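Local coordinates for protein putative peptidase (Clostridium acetobutylicum, PDB 3K9T) that binds one zinc ion per subunit and probably serves in the biosynthesis of modified polysaccharides, with no peptidase activity expected despite its aminopeptidase-like domain, at residues 91-96 and 189-194; 124-129 and 325-330. All blocks are in the same frame, centred on the assembly; numbering follows the deposited sequence.

Contact 1 (91-96 and 189-194). With ZN (zinc ion), chain B.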
loop_
_atom_site.group_PDB
_atom_site.type_symbol
_atom_site.label_atom_id
_atom_site.label_comp_id
_atom_site.label_asym_id
_atom_site.label_seq_id
_atom_site.Cartn_x
_atom_site.Cartn_y
_atom_site.Cartn_z
ATOM N N GLU A 91 -12.429 -42.021 33.963
ATOM C CA GLU A 91 -13.375 -41.735 32.879
ATOM C C GLU A 91 -12.902 -40.610 31.949
ATOM O O GLU A 91 -13.196 -40.628 30.756
ATOM C CB GLU A 91 -14.736 -41.354 33.430
ATOM C CG GLU A 91 -15.448 -42.468 34.183
ATOM C CD GLU A 91 -16.857 -42.058 34.625
ATOM O OE1 GLU A 91 -17.285 -40.913 34.281
ATOM O OE2 GLU A 91 -17.522 -42.891 35.298
ATOM N N ASN A 92 -12.224 -39.611 32.501
ATOM C CA ASN A 92 -11.709 -38.497 31.713
ATOM C C ASN A 92 -10.594 -37.818 32.507
ATOM O O ASN A 92 -10.820 -37.415 33.636
ATOM C CB ASN A 92 -12.834 -37.508 31.380
ATOM C CG ASN A 92 -12.506 -36.628 30.178
ATOM O OD1 ASN A 92 -11.372 -36.155 30.014
ATOM N ND2 ASN A 92 -13.497 -36.417 29.316
ATOM N N ASN A 93 -9.392 -37.698 31.944
ATOM C CA ASN A 93 -8.291 -37.106 32.726
ATOM C C ASN A 93 -8.419 -35.571 32.839
ATOM O O ASN A 93 -7.657 -34.913 33.557
ATOM C CB ASN A 93 -6.903 -37.597 32.274
ATOM C CG ASN A 93 -6.606 -37.303 30.812
ATOM O OD1 ASN A 93 -6.997 -36.248 30.275
ATOM N ND2 ASN A 93 -5.872 -38.220 30.163
ATOM N N LEU A 94 -9.408 -35.014 32.144
ATOM C CA LEU A 94 -9.692 -33.588 32.270
ATOM C C LEU A 94 -10.370 -33.273 33.629
ATOM O O LEU A 94 -10.365 -32.116 34.066
ATOM C CB LEU A 94 -10.511 -33.075 31.081
ATOM C CG LEU A 94 -9.924 -33.113 29.652
ATOM C CD1 LEU A 94 -10.863 -32.340 28.689
ATOM C CD2 LEU A 94 -8.491 -32.548 29.560
ATOM N N HIS A 95 -10.907 -34.309 34.297
ATOM C CA HIS A 95 -11.471 -34.191 35.651
ATOM C C HIS A 95 -10.476 -33.715 36.734
ATOM O O HIS A 95 -10.925 -33.288 37.789
ATOM C CB HIS A 95 -12.097 -35.505 36.144
ATOM C CG HIS A 95 -13.393 -35.853 35.490
ATOM N ND1 HIS A 95 -14.470 -34.997 35.475
ATOM C CD2 HIS A 95 -13.797 -36.974 34.845
ATOM C CE1 HIS A 95 -15.472 -35.561 34.820
ATOM N NE2 HIS A 95 -15.099 -36.771 34.443
ATOM N N VAL A 96 -9.164 -33.813 36.508
ATOM C CA VAL A 96 -8.175 -33.353 37.485
ATOM C C VAL A 96 -7.384 -32.188 36.913
ATOM O O VAL A 96 -6.962 -32.222 35.758
ATOM C CB VAL A 96 -7.167 -34.464 37.911
ATOM C CG1 VAL A 96 -6.085 -33.890 38.835
ATOM C CG2 VAL A 96 -7.880 -35.572 38.624
ATOM N N CYS A 189 2.172 -31.361 25.999
ATOM C CA CYS A 189 1.732 -31.201 27.373
ATOM C C CYS A 189 0.215 -31.323 27.604
ATOM O O CYS A 189 -0.218 -31.497 28.745
ATOM C CB CYS A 189 2.205 -29.843 27.867
ATOM S SG CYS A 189 1.598 -28.472 26.839
ATOM N N HIS A 190 -0.597 -31.218 26.552
ATOM C CA HIS A 190 -2.044 -31.354 26.731
ATOM C C HIS A 190 -2.477 -32.817 26.833
ATOM O O HIS A 190 -2.040 -33.653 26.029
ATOM C CB HIS A 190 -2.789 -30.711 25.594
ATOM C CG HIS A 190 -2.772 -29.224 25.631
ATOM N ND1 HIS A 190 -1.646 -28.502 25.958
ATOM C CD2 HIS A 190 -3.739 -28.320 25.343
ATOM C CE1 HIS A 190 -1.921 -27.215 25.864
ATOM N NE2 HIS A 190 -3.182 -27.080 25.500
ATOM N N PRO A 191 -3.341 -33.122 27.804
ATOM C CA PRO A 191 -3.829 -34.501 28.014
ATOM C C PRO A 191 -4.896 -34.936 26.993
ATOM O O PRO A 191 -4.620 -34.800 25.782
ATOM C CB PRO A 191 -4.294 -34.495 29.482
ATOM C CG PRO A 191 -4.600 -33.060 29.771
ATOM C CD PRO A 191 -3.679 -32.245 28.937
ATOM N N SER A 192 -6.064 -35.437 27.439
ATOM C CA SER A 192 -7.089 -35.995 26.508
ATOM C C SER A 192 -7.952 -34.937 25.808
ATOM O O SER A 192 -9.146 -34.789 26.086
ATOM C CB SER A 192 -8.003 -37.006 27.225
ATOM O OG SER A 192 -7.261 -38.076 27.773
HETATM N N MSE A 193 -7.311 -34.185 24.920
HETATM C CA MSE A 193 -7.969 -33.249 24.017
HETATM C C MSE A 193 -7.300 -33.452 22.648
HETATM O O MSE A 193 -6.082 -33.684 22.567
HETATM C CB MSE A 193 -7.837 -31.807 24.501
HETATM C CG MSE A 193 -8.572 -31.517 25.837
HETATM SE SE MSE A 193 -7.951 -29.865 26.537
HETATM C CE MSE A 193 -6.184 -30.452 27.193
ATOM N N CYS A 194 -8.106 -33.369 21.594
ATOM C CA CYS A 194 -7.677 -33.719 20.264
ATOM C C CYS A 194 -7.095 -32.577 19.405
ATOM O O CYS A 194 -5.945 -32.652 19.044
ATOM C CB CYS A 194 -8.833 -34.422 19.549
ATOM S SG CYS A 194 -9.214 -36.040 20.292
HETATM ZN ZN ZN B . -4.216 -25.414 24.897
HETATM O O HOH W 1 -11.351 -35.514 27.195
HETATM O O HOH W 2 -8.930 -39.199 29.595
#

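Contact 2 (124-129 and 325-330). With ZN (zinc ion), chain B.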
loop_
_atom_site.group_PDB
_atom_site.type_symbol
_atom_site.label_atom_id
_atom_site.label_comp_id
_atom_site.label_asym_id
_atom_site.label_seq_id
_atom_site.Cartn_x
_atom_site.Cartn_y
_atom_site.Cartn_z
ATOM N N ASP A 124 -22.613 -29.296 29.685
ATOM C CA ASP A 124 -22.168 -30.635 29.366
ATOM C C ASP A 124 -20.633 -30.748 29.158
ATOM O O ASP A 124 -20.150 -31.793 28.738
ATOM C CB ASP A 124 -22.864 -31.038 28.073
ATOM C CG ASP A 124 -22.646 -29.983 26.901
ATOM O OD1 ASP A 124 -22.540 -28.727 27.134
ATOM O OD2 ASP A 124 -22.617 -30.436 25.721
ATOM N N ARG A 125 -19.874 -29.690 29.433
ATOM C CA ARG A 125 -18.436 -29.718 29.170
ATOM C C ARG A 125 -17.621 -29.804 30.422
ATOM O O ARG A 125 -17.995 -29.259 31.444
ATOM C CB ARG A 125 -18.023 -28.476 28.370
ATOM C CG ARG A 125 -18.623 -28.486 26.956
ATOM C CD ARG A 125 -18.173 -27.342 26.142
ATOM N NE ARG A 125 -18.858 -27.268 24.846
ATOM C CZ ARG A 125 -18.710 -26.257 23.988
ATOM N NH1 ARG A 125 -17.897 -25.257 24.287
ATOM N NH2 ARG A 125 -19.369 -26.239 22.828
ATOM N N ILE A 126 -16.501 -30.520 30.344
ATOM C CA ILE A 126 -15.555 -30.580 31.450
ATOM C C ILE A 126 -14.464 -29.552 31.137
ATOM O O ILE A 126 -13.845 -29.584 30.089
ATOM C CB ILE A 126 -14.964 -31.985 31.642
ATOM C CG1 ILE A 126 -16.084 -33.026 31.809
ATOM C CG2 ILE A 126 -14.011 -32.007 32.868
ATOM C CD1 ILE A 126 -15.617 -34.508 31.634
ATOM N N PRO A 127 -14.253 -28.596 32.030
ATOM C CA PRO A 127 -13.168 -27.684 31.731
ATOM C C PRO A 127 -11.780 -28.282 32.016
ATOM O O PRO A 127 -11.623 -29.033 32.971
ATOM C CB PRO A 127 -13.442 -26.490 32.651
ATOM C CG PRO A 127 -14.259 -27.018 33.766
ATOM C CD PRO A 127 -14.980 -28.240 33.259
ATOM N N TYR A 128 -10.811 -27.934 31.170
ATOM C CA TYR A 128 -9.392 -28.267 31.365
ATOM C C TYR A 128 -8.684 -27.161 32.136
ATOM O O TYR A 128 -8.650 -26.023 31.709
ATOM C CB TYR A 128 -8.707 -28.499 30.007
ATOM C CG TYR A 128 -7.190 -28.579 30.017
ATOM C CD1 TYR A 128 -6.507 -29.525 30.786
ATOM C CD2 TYR A 128 -6.454 -27.735 29.216
ATOM C CE1 TYR A 128 -5.109 -29.580 30.784
ATOM C CE2 TYR A 128 -5.059 -27.777 29.196
ATOM C CZ TYR A 128 -4.394 -28.687 29.985
ATOM O OH TYR A 128 -3.027 -28.698 29.881
ATOM N N LEU A 129 -8.136 -27.501 33.291
ATOM C CA LEU A 129 -7.403 -26.535 34.113
ATOM C C LEU A 129 -6.030 -27.099 34.490
ATOM O O LEU A 129 -5.829 -28.316 34.550
ATOM C CB LEU A 129 -8.205 -26.153 35.374
ATOM C CG LEU A 129 -9.543 -25.437 35.142
ATOM C CD1 LEU A 129 -10.443 -25.496 36.353
ATOM C CD2 LEU A 129 -9.268 -24.023 34.751
ATOM N N HIS A 325 -10.030 -26.268 25.206
ATOM C CA HIS A 325 -9.775 -26.449 26.634
ATOM C C HIS A 325 -10.963 -27.057 27.375
ATOM O O HIS A 325 -11.179 -26.809 28.534
ATOM C CB HIS A 325 -9.248 -25.140 27.252
ATOM C CG HIS A 325 -7.818 -24.868 26.906
ATOM N ND1 HIS A 325 -7.068 -23.902 27.528
ATOM C CD2 HIS A 325 -6.987 -25.469 26.017
ATOM C CE1 HIS A 325 -5.849 -23.900 27.023
ATOM N NE2 HIS A 325 -5.776 -24.843 26.105
ATOM N N THR A 326 -11.735 -27.873 26.680
ATOM C CA THR A 326 -12.804 -28.624 27.298
ATOM C C THR A 326 -12.902 -30.015 26.662
ATOM O O THR A 326 -12.279 -30.294 25.626
ATOM C CB THR A 326 -14.176 -27.941 27.128
ATOM O OG1 THR A 326 -14.715 -28.288 25.848
ATOM C CG2 THR A 326 -14.094 -26.394 27.301
ATOM N N SER A 327 -13.706 -30.877 27.292
ATOM C CA SER A 327 -13.938 -32.235 26.847
ATOM C C SER A 327 -14.652 -32.317 25.494
ATOM O O SER A 327 -14.787 -33.383 24.928
ATOM C CB SER A 327 -14.751 -32.974 27.908
ATOM O OG SER A 327 -15.970 -32.289 28.213
ATOM N N ALA A 328 -15.129 -31.186 24.986
ATOM C CA ALA A 328 -15.762 -31.105 23.671
ATOM C C ALA A 328 -14.701 -31.330 22.568
ATOM O O ALA A 328 -15.011 -31.814 21.485
ATOM C CB ALA A 328 -16.449 -29.742 23.520
ATOM N N ASP A 329 -13.454 -30.962 22.850
ATOM C CA ASP A 329 -12.340 -31.218 21.949
ATOM C C ASP A 329 -11.934 -32.704 22.051
ATOM O O ASP A 329 -10.839 -33.056 22.536
ATOM C CB ASP A 329 -11.153 -30.319 22.308
ATOM C CG ASP A 329 -10.015 -30.404 21.286
ATOM O OD1 ASP A 329 -10.213 -31.072 20.251
ATOM O OD2 ASP A 329 -8.935 -29.805 21.514
ATOM N N ASN A 330 -12.823 -33.552 21.550
ATOM C CA ASN A 330 -12.691 -34.980 21.627
ATOM C C ASN A 330 -12.490 -35.639 20.262
ATOM O O ASN A 330 -12.373 -34.964 19.255
ATOM C CB ASN A 330 -13.950 -35.518 22.298
ATOM C CG ASN A 330 -15.213 -35.211 21.539
ATOM O OD1 ASN A 330 -15.238 -35.137 20.315
ATOM N ND2 ASN A 330 -16.292 -35.046 22.277
HETATM ZN ZN ZN B . -4.216 -25.414 24.897
HETATM O O HOH W 3 -18.010 -33.071 26.546
#

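Contact 1 (91-96 and 189-194)
Asn93 and Ser192 carry the polar half of this contact. The amide of Asn93 reaches across so that its OD1 takes the backbone N-H of Ser192 (3.1 Å, N-H...O 155°), in the carbonyl plane and on a lone pair. CG of Asn93 stands between its own N and carbonyl carbon (chi1 59°), and ND2 comes 2.8 Å from OG of Ser192, a weak, bent bond. That hydroxyl is also bonded to the carbonyl of Phe27. Two waters complete the polar seam: one donates to both OD1 of Asn92 and O of Ser192, the other accepts from N of Asn93 and donates to OG of Ser192. OD1 of Asn92 also receives the N-H of Leu94 (3.1 Å) in an Asx turn that leads into the 3-10 segment 93-95.

The apolar half belongs to Leu94, whose CD1 lies 3.7 Å from CG of selenomethionine Met193 while CD2 touches CG of Pro191 at 3.9 Å. Ser192 centres an inverse gamma turn. Two residues earlier, His190 binds zinc through NE2, together with Asp196 and His325; the contact thus joins a loop of the insert to the zinc-binding loop of the aminopeptidase-like region.

Contact 2 (124-129 and 325-330)
His325, Ser327 and Tyr128 dominate the contact. With CG anti to the backbone N (chi1 168°), the Tyr128 ring lies against His325, its CD2 3.9 Å above the His325 ring and offset toward the rim, in a T-shaped pair with planes at 84°: the tyrosine gives its edge, the histidine its face. The N-H of Tyr128 donates to O of His325 at 2.9 Å, from above the carbonyl plane. Ring and backbone thus hold the histidine whose NE2 binds zinc.

Ser327 is gripped twice by Ile126: its OG accepts the N-H of Ile126 (2.8 Å, 167°), and its own N-H returns to O of Ile126 at 3.1 Å. Between this last bond and that of Tyr128, Pro127 and Thr326 face each other in a single beta bridge. A water also bonds to OG of Ser327.

CB of Ala328 lies over one face of the Arg125 guanidinium, 3.7 Å from NE, and Asp322 salt-bridges NH1 of Arg125. Thr326 opens a type I turn to Asp329, its OG1 accepting the N-H of Ala328 in an ST turn and hydrogen-bonded to O of Gly323. Ile126 and Leu129 touch strand 139-140, and Asp329 OD2 accepts the N-H of Asp196 in helix 194-211.

In the fold
From the N terminus, past an aminopeptidase-like start ending in strand 52-57, the chain enters the insert and supplies 91-96, between strands 85-88 and 103-108, then 124-129, before strand 139-140. It returns to the mixed sheet, where 189-194 follows strand 181-187, closing contact 1 across 92 residues; 325-330, after strand 311-315, closes contact 2 across 195. The segments alternate along the chain, so the two closures cross. Their centres are about 8 Å apart, joined by packing of Met193 on Tyr128 and of His95 on Ile126, and by a probable backbone bond from Cys194 to Asp329. Together they tie two insert loops to the two loops bearing His190 and His325, on one zinc ion.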